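RNA-dependent RNA Polymerase (Bombyx mori cytoplasmic polyhedrosis virus, PDB 6TZ0) catalyses RNA-templated RNA synthesis, serving both transcription of the double-stranded viral genome into plus strands and its replication. Local coordinates at residues Lys284-Val292 with Ala713-Val721. Numbering follows the deposited sequence.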
ATOM      1  N   LYS A 284      26.829  18.931 -27.877  1.00 33.43           N
ATOM      2  CA  LYS A 284      27.659  18.338 -26.847  1.00 33.43           C
ATOM      3  C   LYS A 284      28.190  16.991 -27.313  1.00 33.43           C
ATOM      4  O   LYS A 284      27.762  16.445 -28.330  1.00 33.43           O
ATOM      5  CB  LYS A 284      26.870  18.172 -25.548  1.00 33.43           C
ATOM      6  CG  LYS A 284      25.770  17.140 -25.627  1.00 33.43           C
ATOM      7  CD  LYS A 284      24.940  17.116 -24.364  1.00 33.43           C
ATOM      8  CE  LYS A 284      25.730  16.620 -23.172  1.00 33.43           C
ATOM      9  NZ  LYS A 284      26.121  15.201 -23.286  1.00 33.43           N
ATOM     10  N   THR A 285      29.135  16.454 -26.552  1.00 35.70           N
ATOM     11  CA  THR A 285      29.619  15.100 -26.771  1.00 35.70           C
ATOM     12  C   THR A 285      28.788  14.132 -25.944  1.00 35.70           C
ATOM     13  O   THR A 285      28.280  14.491 -24.878  1.00 35.70           O
ATOM     14  CB  THR A 285      31.107  14.969 -26.433  1.00 35.70           C
ATOM     15  OG1 THR A 285      31.535  13.624 -26.686  1.00 35.70           O
ATOM     16  CG2 THR A 285      31.400  15.332 -24.991  1.00 35.70           C
ATOM     17  N   THR A 286      28.604  12.921 -26.463  1.00 36.07           N
ATOM     18  CA  THR A 286      27.847  11.891 -25.769  1.00 36.07           C
ATOM     19  C   THR A 286      28.705  10.683 -25.438  1.00 36.07           C
ATOM     20  O   THR A 286      28.173   9.616 -25.128  1.00 36.07           O
ATOM     21  CB  THR A 286      26.627  11.465 -26.585  1.00 36.07           C
ATOM     22  OG1 THR A 286      27.040  10.980 -27.868  1.00 36.07           O
ATOM     23  CG2 THR A 286      25.670  12.619 -26.761  1.00 36.07           C
ATOM     24  N   SER A 287      30.020  10.833 -25.516  1.00 36.34           N
ATOM     25  CA  SER A 287      30.921   9.787 -25.065  1.00 36.34           C
ATOM     26  C   SER A 287      30.861   9.670 -23.548  1.00 36.34           C
ATOM     27  O   SER A 287      30.533  10.631 -22.852  1.00 36.34           O
ATOM     28  CB  SER A 287      32.343  10.086 -25.522  1.00 36.34           C
ATOM     29  OG  SER A 287      32.820  11.275 -24.928  1.00 36.34           O
ATOM     30  N   GLU A 288      31.179   8.494 -23.038  1.00 36.92           N
ATOM     31  CA  GLU A 288      31.028   8.165 -21.632  1.00 36.92           C
ATOM     32  C   GLU A 288      32.385   8.082 -20.947  1.00 36.92           C
ATOM     33  O   GLU A 288      33.409   7.883 -21.607  1.00 36.92           O
ATOM     34  CB  GLU A 288      30.283   6.831 -21.492  1.00 36.92           C
ATOM     35  CG  GLU A 288      28.867   6.847 -22.040  1.00 36.92           C
ATOM     36  CD  GLU A 288      27.933   7.754 -21.270  1.00 36.92           C
ATOM     37  OE1 GLU A 288      28.107   7.896 -20.044  1.00 36.92           O
ATOM     38  OE2 GLU A 288      27.019   8.328 -21.893  1.00 36.92           O
ATOM     39  N   PRO A 289      32.440   8.252 -19.624  1.00 37.95           N
ATOM     40  CA  PRO A 289      33.708   8.079 -18.906  1.00 37.95           C
ATOM     41  C   PRO A 289      34.148   6.623 -18.884  1.00 37.95           C
ATOM     42  O   PRO A 289      33.408   5.711 -19.251  1.00 37.95           O
ATOM     43  CB  PRO A 289      33.390   8.583 -17.500  1.00 37.95           C
ATOM     44  CG  PRO A 289      32.235   9.480 -17.673  1.00 37.95           C
ATOM     45  CD  PRO A 289      31.422   8.882 -18.763  1.00 37.95           C
ATOM     46  N   HIS A 290      35.380   6.411 -18.421  1.00 38.53           N
ATOM     47  CA  HIS A 290      36.023   5.112 -18.593  1.00 38.53           C
ATOM     48  C   HIS A 290      35.462   4.051 -17.659  1.00 38.53           C
ATOM     49  O   HIS A 290      35.539   2.859 -17.970  1.00 38.53           O
ATOM     50  CB  HIS A 290      37.532   5.242 -18.389  1.00 38.53           C
ATOM     51  CG  HIS A 290      37.924   5.620 -16.997  1.00 38.53           C
ATOM     52  ND1 HIS A 290      38.147   4.687 -16.009  1.00 38.53           N
ATOM     53  CD2 HIS A 290      38.124   6.829 -16.424  1.00 38.53           C
ATOM     54  CE1 HIS A 290      38.470   5.306 -14.888  1.00 38.53           C
ATOM     55  NE2 HIS A 290      38.463   6.606 -15.112  1.00 38.53           N
ATOM     56  N   PHE A 291      34.903   4.451 -16.521  1.00 37.16           N
ATOM     57  CA  PHE A 291      34.262   3.496 -15.628  1.00 37.16           C
ATOM     58  C   PHE A 291      32.886   3.070 -16.121  1.00 37.16           C
ATOM     59  O   PHE A 291      32.337   2.085 -15.619  1.00 37.16           O
ATOM     60  CB  PHE A 291      34.184   4.069 -14.208  1.00 37.16           C
ATOM     61  CG  PHE A 291      33.605   5.458 -14.126  1.00 37.16           C
ATOM     62  CD1 PHE A 291      32.238   5.660 -14.029  1.00 37.16           C
ATOM     63  CD2 PHE A 291      34.438   6.565 -14.130  1.00 37.16           C
ATOM     64  CE1 PHE A 291      31.716   6.939 -13.954  1.00 37.16           C
ATOM     65  CE2 PHE A 291      33.922   7.838 -14.045  1.00 37.16           C
ATOM     66  CZ  PHE A 291      32.560   8.026 -13.960  1.00 37.16           C
ATOM     67  N   VAL A 292      32.324   3.790 -17.088  1.00 37.87           N
ATOM     68  CA  VAL A 292      31.100   3.357 -17.745  1.00 37.87           C
ATOM     69  C   VAL A 292      31.422   2.421 -18.902  1.00 37.87           C
ATOM     70  O   VAL A 292      30.743   1.409 -19.108  1.00 37.87           O
ATOM     71  CB  VAL A 292      30.307   4.592 -18.202  1.00 37.87           C
ATOM     72  CG1 VAL A 292      29.110   4.203 -19.022  1.00 37.87           C
ATOM     73  CG2 VAL A 292      29.876   5.394 -17.001  1.00 37.87           C
ATOM     74  N   ALA A 713      24.658  -0.355 -10.060  1.00 41.31           N
ATOM     75  CA  ALA A 713      25.044   1.033 -10.291  1.00 41.31           C
ATOM     76  C   ALA A 713      24.964   1.339 -11.779  1.00 41.31           C
ATOM     77  O   ALA A 713      25.927   1.126 -12.517  1.00 41.31           O
ATOM     78  CB  ALA A 713      26.447   1.295  -9.755  1.00 41.31           C
ATOM     79  N   GLU A 714      23.826   1.853 -12.221  1.00 41.87           N
ATOM     80  CA  GLU A 714      23.716   2.401 -13.567  1.00 41.87           C
ATOM     81  C   GLU A 714      23.900   3.913 -13.454  1.00 41.87           C
ATOM     82  O   GLU A 714      23.001   4.652 -13.045  1.00 41.87           O
ATOM     83  CB  GLU A 714      22.420   1.963 -14.262  1.00 41.87           C
ATOM     84  CG  GLU A 714      21.099   2.180 -13.541  1.00 41.87           C
ATOM     85  CD  GLU A 714      19.917   1.637 -14.318  1.00 41.87           C
ATOM     86  OE1 GLU A 714      20.136   1.046 -15.396  1.00 41.87           O
ATOM     87  OE2 GLU A 714      18.771   1.807 -13.854  1.00 41.87           O
ATOM     88  N   LEU A 715      25.104   4.362 -13.777  1.00 35.45           N
ATOM     89  CA  LEU A 715      25.481   5.758 -13.657  1.00 35.45           C
ATOM     90  C   LEU A 715      26.014   6.237 -14.996  1.00 35.45           C
ATOM     91  O   LEU A 715      26.863   5.584 -15.607  1.00 35.45           O
ATOM     92  CB  LEU A 715      26.494   5.964 -12.521  1.00 35.45           C
ATOM     93  CG  LEU A 715      27.938   5.468 -12.507  1.00 35.45           C
ATOM     94  CD1 LEU A 715      28.686   6.204 -11.435  1.00 35.45           C
ATOM     95  CD2 LEU A 715      28.029   3.976 -12.247  1.00 35.45           C
ATOM     96  N   SER A 716      25.488   7.363 -15.460  1.00 34.55           N
ATOM     97  CA  SER A 716      25.681   7.819 -16.822  1.00 34.55           C
ATOM     98  C   SER A 716      26.056   9.289 -16.836  1.00 34.55           C
ATOM     99  O   SER A 716      25.926  10.005 -15.842  1.00 34.55           O
ATOM    100  CB  SER A 716      24.417   7.611 -17.662  1.00 34.55           C
ATOM    101  OG  SER A 716      23.355   8.411 -17.187  1.00 34.55           O
ATOM    102  N   GLN A 717      26.524   9.730 -17.992  1.00 36.67           N
ATOM    103  CA  GLN A 717      26.766  11.140 -18.233  1.00 36.67           C
ATOM    104  C   GLN A 717      25.536  11.843 -18.786  1.00 36.67           C
ATOM    105  O   GLN A 717      25.340  13.035 -18.526  1.00 36.67           O
ATOM    106  CB  GLN A 717      27.969  11.289 -19.175  1.00 36.67           C
ATOM    107  CG  GLN A 717      28.321  12.701 -19.590  1.00 36.67           C
ATOM    108  CD  GLN A 717      29.671  12.802 -20.258  1.00 36.67           C
ATOM    109  OE1 GLN A 717      30.435  11.841 -20.280  1.00 36.67           O
ATOM    110  NE2 GLN A 717      29.964  13.966 -20.831  1.00 36.67           N
ATOM    111  N   ASN A 718      24.658  11.127 -19.487  1.00 34.02           N
ATOM    112  CA  ASN A 718      23.607  11.830 -20.203  1.00 34.02           C
ATOM    113  C   ASN A 718      22.247  11.139 -20.153  1.00 34.02           C
ATOM    114  O   ASN A 718      21.426  11.348 -21.046  1.00 34.02           O
ATOM    115  CB  ASN A 718      24.041  12.065 -21.649  1.00 34.02           C
ATOM    116  CG  ASN A 718      24.548  10.814 -22.321  1.00 34.02           C
ATOM    117  OD1 ASN A 718      24.445   9.716 -21.782  1.00 34.02           O
ATOM    118  ND2 ASN A 718      25.139  10.978 -23.494  1.00 34.02           N
ATOM    119  N   SER A 719      21.958  10.364 -19.111  1.00 31.98           N
ATOM    120  CA  SER A 719      20.648   9.735 -18.994  1.00 31.98           C
ATOM    121  C   SER A 719      20.322   9.495 -17.529  1.00 31.98           C
ATOM    122  O   SER A 719      21.192   9.102 -16.751  1.00 31.98           O
ATOM    123  CB  SER A 719      20.587   8.415 -19.769  1.00 31.98           C
ATOM    124  OG  SER A 719      21.450   7.445 -19.208  1.00 31.98           O
ATOM    125  N   ILE A 720      19.064   9.715 -17.164  1.00 29.99           N
ATOM    126  CA  ILE A 720      18.632   9.645 -15.774  1.00 29.99           C
ATOM    127  C   ILE A 720      17.225   9.055 -15.728  1.00 29.99           C
ATOM    128  O   ILE A 720      16.418   9.269 -16.637  1.00 29.99           O
ATOM    129  CB  ILE A 720      18.730  11.042 -15.107  1.00 29.99           C
ATOM    130  CG1 ILE A 720      18.632  10.952 -13.588  1.00 29.99           C
ATOM    131  CG2 ILE A 720      17.736  12.049 -15.691  1.00 29.99           C
ATOM    132  CD1 ILE A 720      19.829  10.334 -12.953  1.00 29.99           C
ATOM    133  N   VAL A 721      16.951   8.253 -14.699  1.00 31.52           N
ATOM    134  CA  VAL A 721      15.678   7.553 -14.545  1.00 31.52           C
ATOM    135  C   VAL A 721      15.119   7.871 -13.166  1.00 31.52           C
ATOM    136  O   VAL A 721      15.819   7.718 -12.163  1.00 31.52           O
ATOM    137  CB  VAL A 721      15.823   6.023 -14.687  1.00 31.52           C
ATOM    138  CG1 VAL A 721      14.461   5.363 -14.681  1.00 31.52           C
ATOM    139  CG2 VAL A 721      16.604   5.627 -15.916  1.00 31.52           C
TER
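The backbone of 284-292 leaves strand 278-285 and runs through a loop into a short helical turn, passing the bend between strands 711-716 and 720-722; CA of E288 lies 6.2 Å from CA of Q717. The carboxylate of E288 reaches into that bend, where OE1 accepts the backbone N-H of Q717 on its syn lone pair (N to OE1 3.2 Å, 153° at the hydrogen). CG of E288 stands anti to its own carbonyl carbon (chi1 -63°), and a kink at chi2 turns the acid toward the Q717 amide. The E288 and Q717 side chains run alongside in opposite senses, OE1 of E288 3.5 Å from CB of Q717. OE2 points to the end of the N718 side chain, whose amide plane is turned 56° from the carboxylate. Strand 711-716 is an outer strand of the antiparallel palm sheet, beside strand 541-548, which carries the magnesium-binding D547; the contact lays the N-terminal region against the edge of the polymerase palm. The extended Q717 side chain carries its amide to the S287 carbonyl and the P289 ring. At the helical end, CE1 of F291 meets CD1 of L715 at 4.0 Å, the two side chains crossing at about a right angle, while CB of P289 sits over one face of the F291 ring, toward its rim, and H694 stacks on that ring. CG2 of V292 lies beside the L715 carbonyl. The K284 chain, bent at chi3 and chi4, brings NZ beside CB of N718 and hydrogen-bonds it to O of T285 (2.8 Å); OG1 of T286 bonds to the L261 carbonyl.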